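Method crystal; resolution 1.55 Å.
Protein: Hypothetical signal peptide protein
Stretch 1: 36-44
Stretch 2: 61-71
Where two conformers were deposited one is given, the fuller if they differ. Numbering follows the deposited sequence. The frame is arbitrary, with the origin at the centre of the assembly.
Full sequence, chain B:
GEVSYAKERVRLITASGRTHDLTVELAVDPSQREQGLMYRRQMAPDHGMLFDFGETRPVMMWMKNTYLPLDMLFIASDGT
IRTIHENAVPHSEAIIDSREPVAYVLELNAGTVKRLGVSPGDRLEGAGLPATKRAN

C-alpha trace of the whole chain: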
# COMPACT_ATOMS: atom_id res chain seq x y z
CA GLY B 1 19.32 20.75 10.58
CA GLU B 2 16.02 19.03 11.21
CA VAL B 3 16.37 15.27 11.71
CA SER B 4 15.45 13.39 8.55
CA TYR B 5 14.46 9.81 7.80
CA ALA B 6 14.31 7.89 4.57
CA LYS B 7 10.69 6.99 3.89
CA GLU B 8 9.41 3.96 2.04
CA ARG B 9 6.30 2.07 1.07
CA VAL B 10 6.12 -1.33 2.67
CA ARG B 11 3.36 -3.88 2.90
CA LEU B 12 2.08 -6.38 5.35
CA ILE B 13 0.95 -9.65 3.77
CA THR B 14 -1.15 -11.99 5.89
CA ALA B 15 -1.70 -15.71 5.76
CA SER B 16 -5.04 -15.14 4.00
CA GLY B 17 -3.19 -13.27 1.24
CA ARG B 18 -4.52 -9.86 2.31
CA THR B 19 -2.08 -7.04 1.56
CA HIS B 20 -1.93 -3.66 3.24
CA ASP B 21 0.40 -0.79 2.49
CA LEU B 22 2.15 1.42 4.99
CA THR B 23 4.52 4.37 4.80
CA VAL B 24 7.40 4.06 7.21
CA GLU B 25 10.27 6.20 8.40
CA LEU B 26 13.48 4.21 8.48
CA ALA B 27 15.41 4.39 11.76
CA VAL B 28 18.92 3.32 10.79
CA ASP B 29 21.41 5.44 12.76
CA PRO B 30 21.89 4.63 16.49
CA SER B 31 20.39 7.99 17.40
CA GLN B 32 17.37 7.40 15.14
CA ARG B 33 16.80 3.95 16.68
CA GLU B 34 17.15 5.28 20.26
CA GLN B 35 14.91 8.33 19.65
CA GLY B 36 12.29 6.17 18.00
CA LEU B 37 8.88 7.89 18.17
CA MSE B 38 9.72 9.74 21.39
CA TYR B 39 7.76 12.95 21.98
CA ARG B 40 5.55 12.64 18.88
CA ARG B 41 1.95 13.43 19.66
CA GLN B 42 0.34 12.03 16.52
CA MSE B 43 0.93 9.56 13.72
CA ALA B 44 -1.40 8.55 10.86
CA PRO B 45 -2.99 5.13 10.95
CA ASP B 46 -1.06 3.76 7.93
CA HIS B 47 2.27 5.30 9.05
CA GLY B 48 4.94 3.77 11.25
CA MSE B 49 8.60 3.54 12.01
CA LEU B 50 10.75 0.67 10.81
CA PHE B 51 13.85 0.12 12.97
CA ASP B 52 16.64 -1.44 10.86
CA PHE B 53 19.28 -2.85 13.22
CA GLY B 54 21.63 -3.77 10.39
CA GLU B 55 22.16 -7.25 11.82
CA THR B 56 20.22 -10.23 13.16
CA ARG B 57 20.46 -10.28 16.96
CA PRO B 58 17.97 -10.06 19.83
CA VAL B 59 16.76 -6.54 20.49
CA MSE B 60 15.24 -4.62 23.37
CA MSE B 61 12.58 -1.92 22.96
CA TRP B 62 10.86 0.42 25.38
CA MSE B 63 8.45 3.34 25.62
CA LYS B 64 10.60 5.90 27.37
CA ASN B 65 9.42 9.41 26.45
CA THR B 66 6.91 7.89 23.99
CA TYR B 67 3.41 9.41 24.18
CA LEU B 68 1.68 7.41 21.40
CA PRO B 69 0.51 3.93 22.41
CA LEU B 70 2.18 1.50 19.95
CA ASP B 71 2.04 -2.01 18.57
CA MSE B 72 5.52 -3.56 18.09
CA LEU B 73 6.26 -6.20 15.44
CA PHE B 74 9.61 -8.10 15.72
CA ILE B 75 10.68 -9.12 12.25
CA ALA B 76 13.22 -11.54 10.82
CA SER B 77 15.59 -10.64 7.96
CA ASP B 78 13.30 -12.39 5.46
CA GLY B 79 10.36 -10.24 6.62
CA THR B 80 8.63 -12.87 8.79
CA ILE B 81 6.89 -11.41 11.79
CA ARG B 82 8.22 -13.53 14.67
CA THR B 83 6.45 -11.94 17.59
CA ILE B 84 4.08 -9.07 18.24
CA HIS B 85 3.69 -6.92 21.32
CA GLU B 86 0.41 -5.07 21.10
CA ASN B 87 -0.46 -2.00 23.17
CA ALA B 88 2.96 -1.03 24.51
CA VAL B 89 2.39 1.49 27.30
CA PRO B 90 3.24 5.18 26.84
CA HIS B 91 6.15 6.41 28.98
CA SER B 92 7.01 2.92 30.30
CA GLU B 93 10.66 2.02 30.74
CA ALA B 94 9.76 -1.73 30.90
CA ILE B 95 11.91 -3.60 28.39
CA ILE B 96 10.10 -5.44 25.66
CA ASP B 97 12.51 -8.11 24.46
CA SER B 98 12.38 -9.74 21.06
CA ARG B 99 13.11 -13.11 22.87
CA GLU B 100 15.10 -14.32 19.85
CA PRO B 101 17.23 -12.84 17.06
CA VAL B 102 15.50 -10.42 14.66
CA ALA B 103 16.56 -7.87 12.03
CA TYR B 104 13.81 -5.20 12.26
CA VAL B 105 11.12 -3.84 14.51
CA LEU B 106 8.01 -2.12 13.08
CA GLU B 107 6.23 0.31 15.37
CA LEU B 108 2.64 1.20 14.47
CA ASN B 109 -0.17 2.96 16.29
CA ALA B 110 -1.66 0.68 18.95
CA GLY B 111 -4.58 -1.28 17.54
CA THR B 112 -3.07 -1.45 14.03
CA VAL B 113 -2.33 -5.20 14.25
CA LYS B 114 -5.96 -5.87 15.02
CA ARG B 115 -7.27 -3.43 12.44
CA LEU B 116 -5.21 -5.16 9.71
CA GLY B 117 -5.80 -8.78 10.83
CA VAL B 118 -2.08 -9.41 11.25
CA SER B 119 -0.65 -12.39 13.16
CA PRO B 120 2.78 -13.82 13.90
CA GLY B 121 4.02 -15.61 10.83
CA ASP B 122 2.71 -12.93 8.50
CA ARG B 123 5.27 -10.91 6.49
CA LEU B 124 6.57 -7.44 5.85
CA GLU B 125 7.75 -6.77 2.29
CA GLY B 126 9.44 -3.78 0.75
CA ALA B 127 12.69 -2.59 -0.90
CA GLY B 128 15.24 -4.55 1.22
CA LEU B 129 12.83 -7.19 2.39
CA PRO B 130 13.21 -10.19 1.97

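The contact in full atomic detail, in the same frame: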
# COMPACT_ATOMS: atom_id res chain seq x y z
N GLY B 36 13.54 6.78 18.37
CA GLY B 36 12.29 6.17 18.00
C GLY B 36 11.20 7.21 17.74
O GLY B 36 11.43 8.19 17.03
N LEU B 37 10.03 7.00 18.30
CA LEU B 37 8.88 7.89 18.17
C LEU B 37 8.69 8.72 19.45
O LEU B 37 7.59 9.25 19.70
CB LEU B 37 7.63 7.06 17.85
CG LEU B 37 7.68 6.38 16.49
CD1 LEU B 37 6.54 5.34 16.37
CD2 LEU B 37 7.52 7.43 15.35
N MSE B 38 9.77 8.91 20.19
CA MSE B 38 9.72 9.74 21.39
C MSE B 38 9.13 11.09 21.07
O MSE B 38 9.41 11.65 20.01
CB MSE B 38 11.12 9.96 22.00
CG MSE B 38 11.73 8.75 22.67
SE MSE B 38 13.41 9.27 23.41
CE MSE B 38 13.91 7.58 24.24
N TYR B 39 8.35 11.60 22.00
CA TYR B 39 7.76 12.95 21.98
C TYR B 39 6.70 13.22 20.93
O TYR B 39 5.96 14.16 21.12
CB TYR B 39 8.84 14.04 21.94
CG TYR B 39 9.77 13.95 23.12
CD1 TYR B 39 9.34 14.30 24.37
CD2 TYR B 39 11.07 13.52 22.97
CE1 TYR B 39 10.18 14.22 25.47
CE2 TYR B 39 11.92 13.44 24.08
CZ TYR B 39 11.46 13.78 25.29
OH TYR B 39 12.26 13.71 26.41
N ARG B 40 6.58 12.42 19.88
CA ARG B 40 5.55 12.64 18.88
C ARG B 40 4.18 12.53 19.50
O ARG B 40 3.93 11.66 20.36
CB ARG B 40 5.70 11.64 17.76
CG ARG B 40 7.00 11.88 17.05
CD ARG B 40 6.97 11.26 15.75
NE ARG B 40 8.30 11.25 15.15
CZ ARG B 40 8.49 10.80 13.92
NH1 ARG B 40 7.45 10.39 13.23
NH2 ARG B 40 9.70 10.80 13.40
N ARG B 41 3.29 13.43 19.08
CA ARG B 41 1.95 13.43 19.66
C ARG B 41 0.91 12.78 18.73
O ARG B 41 -0.19 12.42 19.15
CB ARG B 41 1.54 14.85 20.06
CG ARG B 41 2.60 15.59 20.91
CD ARG B 41 3.00 14.84 22.21
NE ARG B 41 3.22 15.77 23.31
CZ ARG B 41 4.40 16.20 23.75
NH1 ARG B 41 4.40 17.05 24.75
NH2 ARG B 41 5.57 15.83 23.22
N GLN B 42 1.26 12.64 17.46
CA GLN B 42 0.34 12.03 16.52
C GLN B 42 1.12 11.23 15.50
O GLN B 42 2.31 11.40 15.34
CB GLN B 42 -0.48 13.11 15.80
CG GLN B 42 0.37 14.07 14.98
N MSE B 43 0.39 10.39 14.78
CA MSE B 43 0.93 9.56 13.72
C MSE B 43 -0.26 8.93 12.99
O MSE B 43 -1.16 8.43 13.64
CB MSE B 43 1.84 8.46 14.27
CG MSE B 43 2.52 7.63 13.16
SE MSE B 43 4.02 6.59 13.77
CE MSE B 43 3.06 5.22 14.67
N ALA B 44 -0.27 9.02 11.66
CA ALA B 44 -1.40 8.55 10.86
C ALA B 44 -1.56 7.05 10.91
O ALA B 44 -0.57 6.33 11.15
CB ALA B 44 -1.25 9.03 9.38
N MSE B 61 13.31 -3.15 23.19
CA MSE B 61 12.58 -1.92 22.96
C MSE B 61 11.93 -1.45 24.25
O MSE B 61 11.72 -2.22 25.16
CB MSE B 61 11.48 -2.17 21.94
CG MSE B 61 11.92 -2.83 20.63
SE MSE B 61 13.06 -1.71 19.53
CE MSE B 61 11.82 -0.38 19.02
N TRP B 62 11.65 -0.16 24.28
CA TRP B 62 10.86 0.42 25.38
C TRP B 62 10.08 1.64 24.93
O TRP B 62 10.15 2.05 23.76
CB TRP B 62 11.75 0.71 26.61
CG TRP B 62 12.81 1.81 26.45
CD1 TRP B 62 13.08 2.54 25.35
CD2 TRP B 62 13.76 2.23 27.45
NE1 TRP B 62 14.13 3.42 25.59
CE2 TRP B 62 14.58 3.21 26.86
CE3 TRP B 62 14.01 1.86 28.76
CZ2 TRP B 62 15.61 3.87 27.57
CZ3 TRP B 62 15.05 2.50 29.46
CH2 TRP B 62 15.83 3.47 28.86
N MSE B 63 9.35 2.23 25.88
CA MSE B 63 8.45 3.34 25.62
C MSE B 63 8.84 4.63 26.34
O MSE B 63 8.03 5.54 26.51
CB MSE B 63 7.01 2.95 25.93
CG MSE B 63 6.49 1.81 25.06
SE MSE B 63 6.16 2.37 23.27
CE MSE B 63 4.57 3.25 23.67
N LYS B 64 10.09 4.70 26.73
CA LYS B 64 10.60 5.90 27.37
C LYS B 64 10.37 7.13 26.47
O LYS B 64 10.63 7.10 25.26
CB LYS B 64 12.08 5.77 27.63
CG LYS B 64 12.61 6.94 28.45
CD LYS B 64 14.07 6.84 28.67
CE LYS B 64 14.52 7.93 29.64
NZ LYS B 64 15.95 8.08 29.54
N ASN B 65 9.77 8.13 27.10
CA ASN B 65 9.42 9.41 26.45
C ASN B 65 8.47 9.29 25.27
O ASN B 65 8.34 10.23 24.45
CB ASN B 65 10.69 10.16 26.00
CG ASN B 65 11.61 10.52 27.14
OD1 ASN B 65 11.14 10.79 28.25
ND2 ASN B 65 12.90 10.51 26.89
N THR B 66 7.81 8.14 25.13
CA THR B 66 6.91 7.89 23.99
C THR B 66 5.49 8.08 24.46
O THR B 66 5.02 7.43 25.42
CB THR B 66 7.12 6.51 23.40
OG1 THR B 66 8.48 6.41 22.93
CG2 THR B 66 6.21 6.26 22.24
N TYR B 67 4.77 9.03 23.82
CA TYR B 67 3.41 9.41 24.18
C TYR B 67 2.34 8.58 23.46
O TYR B 67 1.25 8.38 23.99
CB TYR B 67 3.20 10.89 23.87
CG TYR B 67 3.94 11.86 24.77
CD1 TYR B 67 5.29 11.95 24.75
CD2 TYR B 67 3.24 12.68 25.68
CE1 TYR B 67 6.00 12.81 25.59
CE2 TYR B 67 3.95 13.60 26.51
CZ TYR B 67 5.33 13.63 26.43
OH TYR B 67 6.10 14.47 27.20
N LEU B 68 2.63 8.17 22.23
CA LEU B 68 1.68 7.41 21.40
C LEU B 68 1.70 5.96 21.89
O LEU B 68 2.78 5.37 21.98
CB LEU B 68 2.15 7.38 19.94
CG LEU B 68 2.12 8.72 19.17
CD1 LEU B 68 2.91 8.58 17.87
CD2 LEU B 68 0.67 9.08 18.92
N PRO B 69 0.52 5.37 22.19
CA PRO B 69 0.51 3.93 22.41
C PRO B 69 0.84 3.22 21.09
O PRO B 69 0.39 3.66 20.02
CB PRO B 69 -0.91 3.64 22.86
CG PRO B 69 -1.70 4.74 22.36
CD PRO B 69 -0.83 5.95 22.27
N LEU B 70 1.63 2.17 21.17
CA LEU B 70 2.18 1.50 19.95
C LEU B 70 1.96 -0.01 19.98
O LEU B 70 1.98 -0.62 21.04
CB LEU B 70 3.69 1.76 19.80
CG LEU B 70 4.09 3.22 19.66
CD1 LEU B 70 5.65 3.33 19.63
CD2 LEU B 70 3.46 3.87 18.39
N ASP B 71 1.83 -0.59 18.79
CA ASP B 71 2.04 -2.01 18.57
C ASP B 71 3.46 -2.21 18.00
O ASP B 71 3.93 -1.41 17.17
CB ASP B 71 1.05 -2.57 17.52
CG ASP B 71 -0.38 -2.68 17.99
OD1 ASP B 71 -0.67 -2.49 19.21
OD2 ASP B 71 -1.25 -2.98 17.12
O HOH W 1 5.27 9.52 21.15

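The guanidinium of Arg41 lies flat on the ring of Tyr67, the two planes only 5° apart and their centres 3.9 Å from one another. CZ of Arg41 sits 17° off the ring normal and comes within 3.8 Å of CE2 of Tyr67, so the positive charge rests over the pi face in cation-pi geometry. The CA-to-CB bond of Arg41 points away from the other stretch; chi1 and chi2, both m, fold the chain back so that its end returns to the ring. In the conformer given, NH2 of Arg41 also donates a hydrogen bond to O of Tyr39 at 2.7 Å, nearly straight at 168°. Because this bond lies roughly in the guanidinium plane, it leaves the flat face free for stacking.

One direct hydrogen bond joins the stretches: N of Tyr39 donates to O of Asn65 at 2.8 Å, with an angle of 159°. It links two type II turns, Leu37 to Arg40 and Met63 to Thr66. The first is closed by a weak bond from N of Arg40 to O of Leu37 (3.3 Å), the second by one from N of Thr66 to O of Met63 (3.0 Å). Tyr39 and Asn65 occupy the same position in their turns, and both have the positive phi that position requires. CA of Met38 also approaches O of Asn65, at 3.4 Å, as a CA-H...O contact.

Water 1 fills the gap beside the turns. It donates to O of Leu37 (2.7 Å) and O of Arg40 (2.6 Å) and accepts from N of Leu68 (3.2 Å), so backbone groups too far apart to pair directly are still joined.

Around this polar frame the side chains pack closely. CB of Asn65 stands over one face of the Tyr39 ring, 4.1 Å from its centroid, a CH-pi contact made by the aliphatic part of a polar residue. Tyr39 starts away from the other stretch, but its ring comes back, bringing CD1 to 3.9 Å from CE1 of Tyr67. The extended selenomethionine Met38 runs along the second turn: its CG is 3.3 Å from O of Lys64, its SE 3.7 Å from ND2 of Asn65, and its CE 4.4 Å from NE1 of Trp62. A long, flexible, unbranched chain suits such a path.

Leu68, buried, gives up more area to the other stretch than any other residue here, 101 Å² of the 669 Å² buried in all. Its CD2 lies 3.5 Å from O of Arg41 and 3.8 Å from CA of Gln42, while its CD1 reaches CB of Met43 at 3.8 Å; the forked side chain thus covers backbone and side chain together. Leu70, also buried, adds two apolar contacts. CD1 of Leu37 meets CD1 of Leu70 at 3.9 Å, and CE of the selenomethionine Met43 meets CD2 of Leu70 at 4.0 Å, the CA-to-CB bond of Leu70 pointing toward the first stretch as its strand begins.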